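Local coordinates for protein colicin-D (Escherichia coli, PDB 5ZNM) that kills Escherichia coli and closely related bacteria by stopping protein synthesis, its C-terminal domain acting as a tRNA-cleaving ribonuclease, at residues S40-Q45 against L210-P215; P217-D222 against V229-V234; G337-E342 against E364-W369. All coordinates share one frame; numbering follows the deposited sequence.

Contact 1 (S40-Q45 against L210-P215); sequences SVMNEQ and LVNPVP
The backbones of M42 and L210 come to 7.3 Å between their CA atoms, where the last turn of helix 32-42 passes over the end of strand 207-212. N43 is the first residue to leave the helical conformation, and the chain then turns away. L210 sends its branched end toward the helix: CD1 lies 3.5 Å from V41 CG1 and 3.6 Å from the backbone oxygen V41 O, and it also reaches M42 CG. V41 meets it with the methyl set anti to the backbone N (chi1 160°), which stands beside both methyls of the leucine, CD2 being the more distant at 4.0 Å. M42 reaches from the helix over L210 CD1 toward N212, then bends at its third torsion (chi3 -62°), which brings CE to 4.1 Å from N212 ND2. Here the methionine and asparagine side chains run roughly at right angles.

The amide of N212 is fixed at both ends. OD1 accepts the backbone N of V214 at 3.1 Å, closing an Asx turn as the strand gives way to loop; the donor sits above the carbonyl plane by 42°. ND2 is hydrogen-bonded to T232 OG1 and more weakly to P230 O. V49 of the neighbouring strand 49-51 touches both M42 and L210.

The helix end is therefore joined to strand 207-212, an inner strand of the mixed sheet next to the outermost strand 49-51, mainly by aliphatic contacts, with the methionine's CE also lying against the asparagine amide. That buried amide is satisfied by the loop after the strand, not by the helix.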
loop_
_atom_site.group_PDB
_atom_site.type_symbol
_atom_site.label_atom_id
_atom_site.label_comp_id
_atom_site.label_asym_id
_atom_site.label_seq_id
_atom_site.Cartn_x
_atom_site.Cartn_y
_atom_site.Cartn_z
ATOM N N SER A 40 6.548 17.856 17.828
ATOM C CA SER A 40 7.882 18.052 18.410
ATOM C C SER A 40 8.527 16.724 18.773
ATOM O O SER A 40 9.690 16.466 18.440
ATOM C CB SER A 40 7.808 18.926 19.669
ATOM O OG SER A 40 7.675 20.303 19.374
ATOM N N VAL A 41 7.779 15.879 19.481
ATOM C CA VAL A 41 8.345 14.659 20.043
ATOM C C VAL A 41 8.684 13.653 18.944
ATOM O O VAL A 41 9.694 12.943 19.030
ATOM C CB VAL A 41 7.372 14.088 21.090
ATOM C CG1 VAL A 41 7.633 12.640 21.345
ATOM C CG2 VAL A 41 7.494 14.875 22.386
ATOM N N MET A 42 7.871 13.581 17.888
ATOM C CA MET A 42 8.164 12.628 16.817
ATOM C C MET A 42 9.283 13.097 15.898
ATOM O O MET A 42 9.835 12.284 15.147
ATOM C CB MET A 42 6.922 12.351 15.976
ATOM C CG MET A 42 5.914 11.450 16.656
ATOM S SD MET A 42 4.612 10.963 15.527
ATOM C CE MET A 42 3.903 12.564 15.140
ATOM N N ASN A 43 9.629 14.377 15.937
ATOM C CA ASN A 43 10.691 14.914 15.102
ATOM C C ASN A 43 12.033 14.998 15.819
ATOM O O ASN A 43 12.983 15.556 15.261
ATOM C CB ASN A 43 10.284 16.282 14.559
ATOM C CG ASN A 43 9.403 16.170 13.340
ATOM O OD1 ASN A 43 9.898 16.072 12.216
ATOM N ND2 ASN A 43 8.087 16.168 13.548
ATOM N N GLU A 44 12.145 14.451 17.029
ATOM C CA GLU A 44 13.464 14.289 17.630
ATOM C C GLU A 44 14.313 13.359 16.764
ATOM O O GLU A 44 13.795 12.492 16.054
ATOM C CB GLU A 44 13.347 13.744 19.056
ATOM C CG GLU A 44 12.742 14.716 20.070
ATOM C CD GLU A 44 13.791 15.468 20.879
ATOM O OE1 GLU A 44 14.821 14.861 21.245
ATOM O OE2 GLU A 44 13.584 16.669 21.153
ATOM N N GLN A 45 15.636 13.544 16.829
ATOM C CA GLN A 45 16.523 12.884 15.873
ATOM C C GLN A 45 16.497 11.364 16.020
ATOM O O GLN A 45 16.586 10.639 15.021
ATOM C CB GLN A 45 17.952 13.416 16.025
ATOM C CG GLN A 45 18.772 12.807 17.170
ATOM C CD GLN A 45 18.420 13.364 18.543
ATOM O OE1 GLN A 45 17.355 13.959 18.741
ATOM N NE2 GLN A 45 19.326 13.173 19.504
ATOM N N LEU A 210 7.722 5.395 19.892
ATOM C CA LEU A 210 6.515 6.210 19.868
ATOM C C LEU A 210 5.458 5.536 19.000
ATOM O O LEU A 210 5.778 4.842 18.033
ATOM C CB LEU A 210 6.828 7.605 19.321
ATOM C CG LEU A 210 7.846 8.411 20.127
ATOM C CD1 LEU A 210 8.176 9.720 19.434
ATOM C CD2 LEU A 210 7.331 8.671 21.533
ATOM N N VAL A 211 4.190 5.751 19.336
ATOM C CA VAL A 211 3.107 5.247 18.497
ATOM C C VAL A 211 2.202 6.416 18.162
ATOM O O VAL A 211 1.692 7.085 19.069
ATOM C CB VAL A 211 2.310 4.124 19.182
ATOM C CG1 VAL A 211 1.245 3.595 18.251
ATOM C CG2 VAL A 211 3.221 2.986 19.605
ATOM N N ASN A 212 2.020 6.679 16.867
ATOM C CA ASN A 212 1.025 7.641 16.425
ATOM C C ASN A 212 -0.307 6.891 16.303
ATOM O O ASN A 212 -0.439 6.069 15.401
ATOM C CB ASN A 212 1.430 8.266 15.091
ATOM C CG ASN A 212 0.487 9.373 14.647
ATOM O OD1 ASN A 212 -0.627 9.535 15.172
ATOM N ND2 ASN A 212 0.919 10.123 13.641
ATOM N N PRO A 213 -1.273 7.105 17.177
ATOM C CA PRO A 213 -2.496 6.301 17.131
ATOM C C PRO A 213 -3.449 6.678 16.012
ATOM O O PRO A 213 -4.427 5.957 15.812
ATOM C CB PRO A 213 -3.138 6.551 18.507
ATOM C CG PRO A 213 -2.636 7.844 18.935
ATOM C CD PRO A 213 -1.295 8.067 18.290
ATOM N N VAL A 214 -3.199 7.750 15.268
ATOM C CA VAL A 214 -4.066 8.159 14.167
ATOM C C VAL A 214 -3.625 7.411 12.915
ATOM O O VAL A 214 -2.471 7.572 12.491
ATOM C CB VAL A 214 -4.002 9.673 13.938
ATOM C CG1 VAL A 214 -4.983 10.077 12.844
ATOM C CG2 VAL A 214 -4.282 10.447 15.237
ATOM N N PRO A 215 -4.504 6.630 12.273
ATOM C CA PRO A 215 -4.127 6.000 11.002
ATOM C C PRO A 215 -3.619 7.045 10.028
ATOM O O PRO A 215 -4.142 8.155 9.946
ATOM C CB PRO A 215 -5.430 5.348 10.520
ATOM C CG PRO A 215 -6.226 5.120 11.817
ATOM C CD PRO A 215 -5.902 6.330 12.650
#

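Contact 2 (P217-D222 against V229-V234); sequences PSVPTD and VPVTPV. With SO4 (sulfate ion), chain D.
Apolar contacts between V219 and two valines of the facing segment make up most of the pairing. The two methyls of V219 divide the work: CG1 lies 3.7 Å from V231 CG1, and CG2 lies 3.5 Å from V234 CG2 while also staying 3.8 Å from V231 CG1. With its CG1 anti to the backbone N (chi1 171°), V231 puts that one methyl against both branches of V219, the two side chains crossing at about a right angle. P220 adds a looser touch, its ring atom CG standing 4.4 Å from V229 CG2.

Both segments belong to the long, proline-rich connection between strands 207-212 and 243-244, in the part of the chain related to S-type pyocins. The connection turns back on itself without forming regular strands, and V219 and V231 are its closest CA pair across the two segments, at 6.5 Å.

Polar contacts lie outside this valine cluster. T221 OG1 donates to O2 of a sulfate ion at a modelled distance of 2.5 Å, unusually short, and T221 N makes a weak, long bond of 3.4 Å to O3; H226 NE2 also binds the ion, which probably came from the crystallisation liquor. On the other segment, T232 OG1 is hydrogen-bonded to N51 OD1, whereas Q216 bonds to P230 O and T232 N. Packing against the second subunit brings V229 to A270 and V234 to D72 of that subunit.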
loop_
_atom_site.group_PDB
_atom_site.type_symbol
_atom_site.label_atom_id
_atom_site.label_comp_id
_atom_site.label_asym_id
_atom_site.label_seq_id
_atom_site.Cartn_x
_atom_site.Cartn_y
_atom_site.Cartn_z
ATOM N N PRO A 217 -1.838 6.456 6.343
ATOM C CA PRO A 217 -1.111 5.839 5.218
ATOM C C PRO A 217 -0.272 6.831 4.427
ATOM O O PRO A 217 0.700 6.428 3.775
ATOM C CB PRO A 217 -2.241 5.232 4.370
ATOM C CG PRO A 217 -3.440 6.044 4.712
ATOM C CD PRO A 217 -3.297 6.378 6.172
ATOM N N SER A 218 -0.630 8.111 4.458
ATOM C CA SER A 218 0.204 9.199 3.963
ATOM C C SER A 218 -0.257 10.474 4.659
ATOM O O SER A 218 -1.278 10.484 5.351
ATOM C CB SER A 218 0.130 9.322 2.434
ATOM O OG SER A 218 -1.185 9.104 1.956
ATOM N N VAL A 219 0.499 11.549 4.464
ATOM C CA VAL A 219 0.227 12.804 5.185
ATOM C C VAL A 219 -1.046 13.440 4.642
ATOM O O VAL A 219 -1.171 13.618 3.420
ATOM C CB VAL A 219 1.411 13.771 5.053
ATOM C CG1 VAL A 219 1.122 15.058 5.822
ATOM C CG2 VAL A 219 2.696 13.126 5.550
ATOM N N PRO A 220 -2.005 13.815 5.486
ATOM C CA PRO A 220 -3.121 14.625 4.989
ATOM C C PRO A 220 -2.634 16.019 4.643
ATOM O O PRO A 220 -1.832 16.609 5.369
ATOM C CB PRO A 220 -4.106 14.645 6.163
ATOM C CG PRO A 220 -3.261 14.370 7.380
ATOM C CD PRO A 220 -2.140 13.481 6.915
ATOM N N THR A 221 -3.109 16.543 3.519
ATOM C CA THR A 221 -2.770 17.915 3.164
ATOM C C THR A 221 -3.308 18.878 4.217
ATOM O O THR A 221 -4.429 18.725 4.707
ATOM C CB THR A 221 -3.326 18.258 1.788
ATOM O OG1 THR A 221 -3.094 17.157 0.901
ATOM C CG2 THR A 221 -2.639 19.492 1.246
ATOM N N ASP A 222 -2.492 19.868 4.585
ATOM C CA ASP A 222 -2.823 20.778 5.688
ATOM C C ASP A 222 -3.861 21.780 5.195
ATOM O O ASP A 222 -3.563 22.934 4.880
ATOM C CB ASP A 222 -1.569 21.473 6.212
ATOM C CG ASP A 222 -1.823 22.275 7.482
ATOM O OD1 ASP A 222 -2.999 22.423 7.882
ATOM O OD2 ASP A 222 -0.842 22.774 8.075
ATOM N N VAL A 229 -4.090 16.540 13.677
ATOM C CA VAL A 229 -3.557 15.238 14.101
ATOM C C VAL A 229 -2.041 15.296 14.022
ATOM O O VAL A 229 -1.478 16.074 13.254
ATOM C CB VAL A 229 -4.068 14.067 13.220
ATOM C CG1 VAL A 229 -5.609 13.886 13.280
ATOM C CG2 VAL A 229 -3.575 14.220 11.759
ATOM N N PRO A 230 -1.361 14.469 14.829
ATOM C CA PRO A 230 0.095 14.355 14.670
ATOM C C PRO A 230 0.415 13.793 13.300
ATOM O O PRO A 230 -0.318 12.964 12.758
ATOM C CB PRO A 230 0.510 13.380 15.780
ATOM C CG PRO A 230 -0.669 13.304 16.710
ATOM C CD PRO A 230 -1.867 13.534 15.842
ATOM N N VAL A 231 1.528 14.244 12.742
ATOM C CA VAL A 231 1.959 13.795 11.423
ATOM C C VAL A 231 3.294 13.086 11.603
ATOM O O VAL A 231 4.286 13.698 12.017
ATOM C CB VAL A 231 2.043 14.952 10.423
ATOM C CG1 VAL A 231 2.695 14.491 9.123
ATOM C CG2 VAL A 231 0.618 15.450 10.115
ATOM N N THR A 232 3.302 11.788 11.357
ATOM C CA THR A 232 4.544 11.024 11.441
ATOM C C THR A 232 5.455 11.388 10.272
ATOM O O THR A 232 4.983 11.458 9.126
ATOM C CB THR A 232 4.233 9.530 11.422
ATOM O OG1 THR A 232 3.317 9.225 12.477
ATOM C CG2 THR A 232 5.512 8.708 11.601
ATOM N N PRO A 233 6.741 11.668 10.511
ATOM C CA PRO A 233 7.643 11.963 9.389
ATOM C C PRO A 233 7.690 10.783 8.435
ATOM O O PRO A 233 7.781 9.633 8.857
ATOM C CB PRO A 233 8.996 12.203 10.071
ATOM C CG PRO A 233 8.614 12.684 11.447
ATOM C CD PRO A 233 7.391 11.896 11.813
ATOM N N VAL A 234 7.603 11.074 7.150
ATOM C CA VAL A 234 7.485 10.048 6.129
ATOM C C VAL A 234 8.861 9.781 5.545
ATOM O O VAL A 234 9.683 10.695 5.417
ATOM C CB VAL A 234 6.471 10.468 5.049
ATOM C CG1 VAL A 234 6.454 9.479 3.894
ATOM C CG2 VAL A 234 5.091 10.562 5.681
HETATM S S SO4 D . -6.069 15.059 0.885
HETATM O O1 SO4 D . -7.185 15.920 1.281
HETATM O O2 SO4 D . -5.105 15.859 0.127
HETATM O O3 SO4 D . -5.424 14.507 2.077
HETATM O O4 SO4 D . -6.538 13.968 0.029
#

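Contact 3 (G337-E342 against E364-W369); sequences GTYRRE and EFLSGW
The ring of Y339 meets W369 and L366 obliquely, and the indole of W369 presents its edge to the tyrosine. Y339 CE1 lies in the indole plane, 3.9 Å from W369 CH2 at the far end of the six-membered ring, and S367 OG is also in that plane at the edge. One face of the tyrosine has R341 N above it, displaced toward the rim. On the other side of the ring from CE1, Y339 CE2 is 3.8 Å from L366 CD2, the side chains running roughly perpendicular.

The same leucine methyl serves a second neighbour: E342 CG approaches L366 CD2 to 3.6 Å. A chi1 of -72°, with CG beside the backbone N, places this methylene against the leucine; the bend at chi2 sets only the direction of the carboxylate. Y339 and E342 can share this partner because they begin and end a type I beta turn, closed by the bond from E342 N to Y339 O at 2.9 Å.

The turn lies between strands 334-335 and 346-349 of the four-stranded antiparallel sheet in the colicin D tRNase domain, and strand 365-370 is at the sheet's opposite border. I358 on the intervening strand 355-359 touches Y339, L366 and W369, which places the cluster over one face of the sheet. The chemistry is that of carbon against carbon, including the glutamate's methylene, so across this contact the turn meets the border strand through modest, partly exposed van der Waals contacts.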
loop_
_atom_site.group_PDB
_atom_site.type_symbol
_atom_site.label_atom_id
_atom_site.label_comp_id
_atom_site.label_asym_id
_atom_site.label_seq_id
_atom_site.Cartn_x
_atom_site.Cartn_y
_atom_site.Cartn_z
ATOM N N GLY A 337 43.507 13.797 9.043
ATOM C CA GLY A 337 43.900 13.129 7.829
ATOM C C GLY A 337 42.853 12.181 7.273
ATOM O O GLY A 337 41.642 12.285 7.529
ATOM N N THR A 338 43.347 11.218 6.498
ATOM C CA THR A 338 42.475 10.365 5.702
ATOM C C THR A 338 43.177 9.043 5.444
ATOM O O THR A 338 44.399 8.924 5.596
ATOM C CB THR A 338 42.098 11.035 4.372
ATOM O OG1 THR A 338 41.120 10.237 3.690
ATOM C CG2 THR A 338 43.337 11.192 3.489
ATOM N N TYR A 339 42.386 8.044 5.047
ATOM C CA TYR A 339 42.893 6.707 4.735
ATOM C C TYR A 339 42.790 6.514 3.221
ATOM O O TYR A 339 41.684 6.385 2.680
ATOM C CB TYR A 339 42.118 5.650 5.525
ATOM C CG TYR A 339 42.575 4.214 5.332
ATOM C CD1 TYR A 339 43.841 3.810 5.725
ATOM C CD2 TYR A 339 41.724 3.263 4.781
ATOM C CE1 TYR A 339 44.255 2.511 5.563
ATOM C CE2 TYR A 339 42.132 1.947 4.608
ATOM C CZ TYR A 339 43.402 1.578 5.017
ATOM O OH TYR A 339 43.838 0.279 4.862
ATOM N N ARG A 340 43.952 6.489 2.554
ATOM C CA ARG A 340 44.042 6.594 1.093
ATOM C C ARG A 340 43.141 5.583 0.389
ATOM O O ARG A 340 42.450 5.917 -0.580
ATOM C CB ARG A 340 45.509 6.414 0.661
ATOM C CG ARG A 340 45.867 5.017 0.140
ATOM C CD ARG A 340 47.365 4.740 0.027
ATOM N NE ARG A 340 47.588 3.307 -0.121
ATOM C CZ ARG A 340 48.724 2.677 0.148
ATOM N NH1 ARG A 340 49.782 3.346 0.588
ATOM N NH2 ARG A 340 48.794 1.363 -0.020
ATOM N N ARG A 341 43.104 4.355 0.901
ATOM C CA ARG A 341 42.399 3.250 0.273
ATOM C C ARG A 341 40.884 3.467 0.239
ATOM O O ARG A 341 40.206 2.876 -0.607
ATOM C CB ARG A 341 42.793 1.986 1.037
ATOM C CG ARG A 341 42.198 0.679 0.590
ATOM C CD ARG A 341 42.819 -0.442 1.433
ATOM N NE ARG A 341 44.262 -0.525 1.220
ATOM C CZ ARG A 341 44.812 -1.074 0.137
ATOM N NH1 ARG A 341 44.036 -1.579 -0.818
ATOM N NH2 ARG A 341 46.130 -1.115 0.001
ATOM N N GLU A 342 40.350 4.323 1.111
ATOM C CA GLU A 342 38.919 4.621 1.195
ATOM C C GLU A 342 38.709 6.104 0.897
ATOM O O GLU A 342 38.792 6.943 1.793
ATOM C CB GLU A 342 38.368 4.249 2.566
ATOM C CG GLU A 342 38.262 2.760 2.779
ATOM C CD GLU A 342 37.155 2.129 1.950
ATOM O OE1 GLU A 342 36.155 2.819 1.659
ATOM O OE2 GLU A 342 37.284 0.941 1.590
ATOM N N GLU A 364 30.349 4.714 7.909
ATOM C CA GLU A 364 30.604 3.381 8.441
ATOM C C GLU A 364 31.969 3.308 9.101
ATOM O O GLU A 364 32.972 3.714 8.506
ATOM C CB GLU A 364 30.560 2.334 7.331
ATOM C CG GLU A 364 29.188 1.894 6.881
ATOM C CD GLU A 364 29.296 0.822 5.797
ATOM O OE1 GLU A 364 30.287 0.074 5.810
ATOM O OE2 GLU A 364 28.409 0.744 4.935
ATOM N N PHE A 365 32.016 2.741 10.303
ATOM C CA PHE A 365 33.296 2.359 10.873
ATOM C C PHE A 365 33.999 1.364 9.949
ATOM O O PHE A 365 33.413 0.358 9.537
ATOM C CB PHE A 365 33.093 1.757 12.265
ATOM C CG PHE A 365 34.274 0.969 12.763
ATOM C CD1 PHE A 365 35.403 1.617 13.253
ATOM C CD2 PHE A 365 34.252 -0.414 12.760
ATOM C CE1 PHE A 365 36.489 0.903 13.713
ATOM C CE2 PHE A 365 35.343 -1.143 13.237
ATOM C CZ PHE A 365 36.461 -0.478 13.711
ATOM N N LEU A 366 35.262 1.639 9.627
ATOM C CA LEU A 366 36.050 0.711 8.821
ATOM C C LEU A 366 37.012 -0.115 9.667
ATOM O O LEU A 366 36.956 -1.348 9.651
ATOM C CB LEU A 366 36.819 1.476 7.740
ATOM C CG LEU A 366 37.755 0.571 6.926
ATOM C CD1 LEU A 366 36.971 -0.469 6.126
ATOM C CD2 LEU A 366 38.661 1.401 6.040
ATOM N N SER A 367 37.901 0.543 10.404
ATOM C CA SER A 367 38.925 -0.154 11.171
ATOM C C SER A 367 39.564 0.849 12.125
ATOM O O SER A 367 39.251 2.042 12.102
ATOM C CB SER A 367 39.989 -0.776 10.251
ATOM O OG SER A 367 40.778 -1.687 10.984
ATOM N N GLY A 368 40.469 0.346 12.958
ATOM C CA GLY A 368 41.271 1.199 13.814
ATOM C C GLY A 368 42.401 0.407 14.430
ATOM O O GLY A 368 42.364 -0.830 14.472
ATOM N N TRP A 369 43.394 1.136 14.940
ATOM C CA TRP A 369 44.595 0.514 15.490
ATOM C C TRP A 369 45.456 1.587 16.139
ATOM O O TRP A 369 45.150 2.784 16.075
ATOM C CB TRP A 369 45.392 -0.252 14.420
ATOM C CG TRP A 369 45.898 0.561 13.235
ATOM C CD1 TRP A 369 47.045 1.314 13.177
ATOM C CD2 TRP A 369 45.301 0.643 11.930
ATOM N NE1 TRP A 369 47.185 1.867 11.918
ATOM C CE2 TRP A 369 46.125 1.475 11.140
ATOM C CE3 TRP A 369 44.140 0.106 11.360
ATOM C CZ2 TRP A 369 45.827 1.779 9.806
ATOM C CZ3 TRP A 369 43.844 0.410 10.022
ATOM C CH2 TRP A 369 44.685 1.243 9.271
#

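Overall arrangement
From the N terminus, helix 32-42 supplies the first half of contact 1, which closes a long loop of 164 residues when strand 207-212 arrives. Contact 2 follows directly, closing a short loop within the connection to strand 243-244, and contact 3 closes the last one inside the C-terminal tRNase domain. The three are in series, with none nested or crossed. Contacts 1 and 2 are 10 Å apart between centres and touch, partly through M42 CE on P230 and V231; together they join helix, mixed sheet and connecting loop beside the second subunit. Contact 3 stands apart, its nearest atoms about 17 Å from contact 1 and about 21 Å from contact 2.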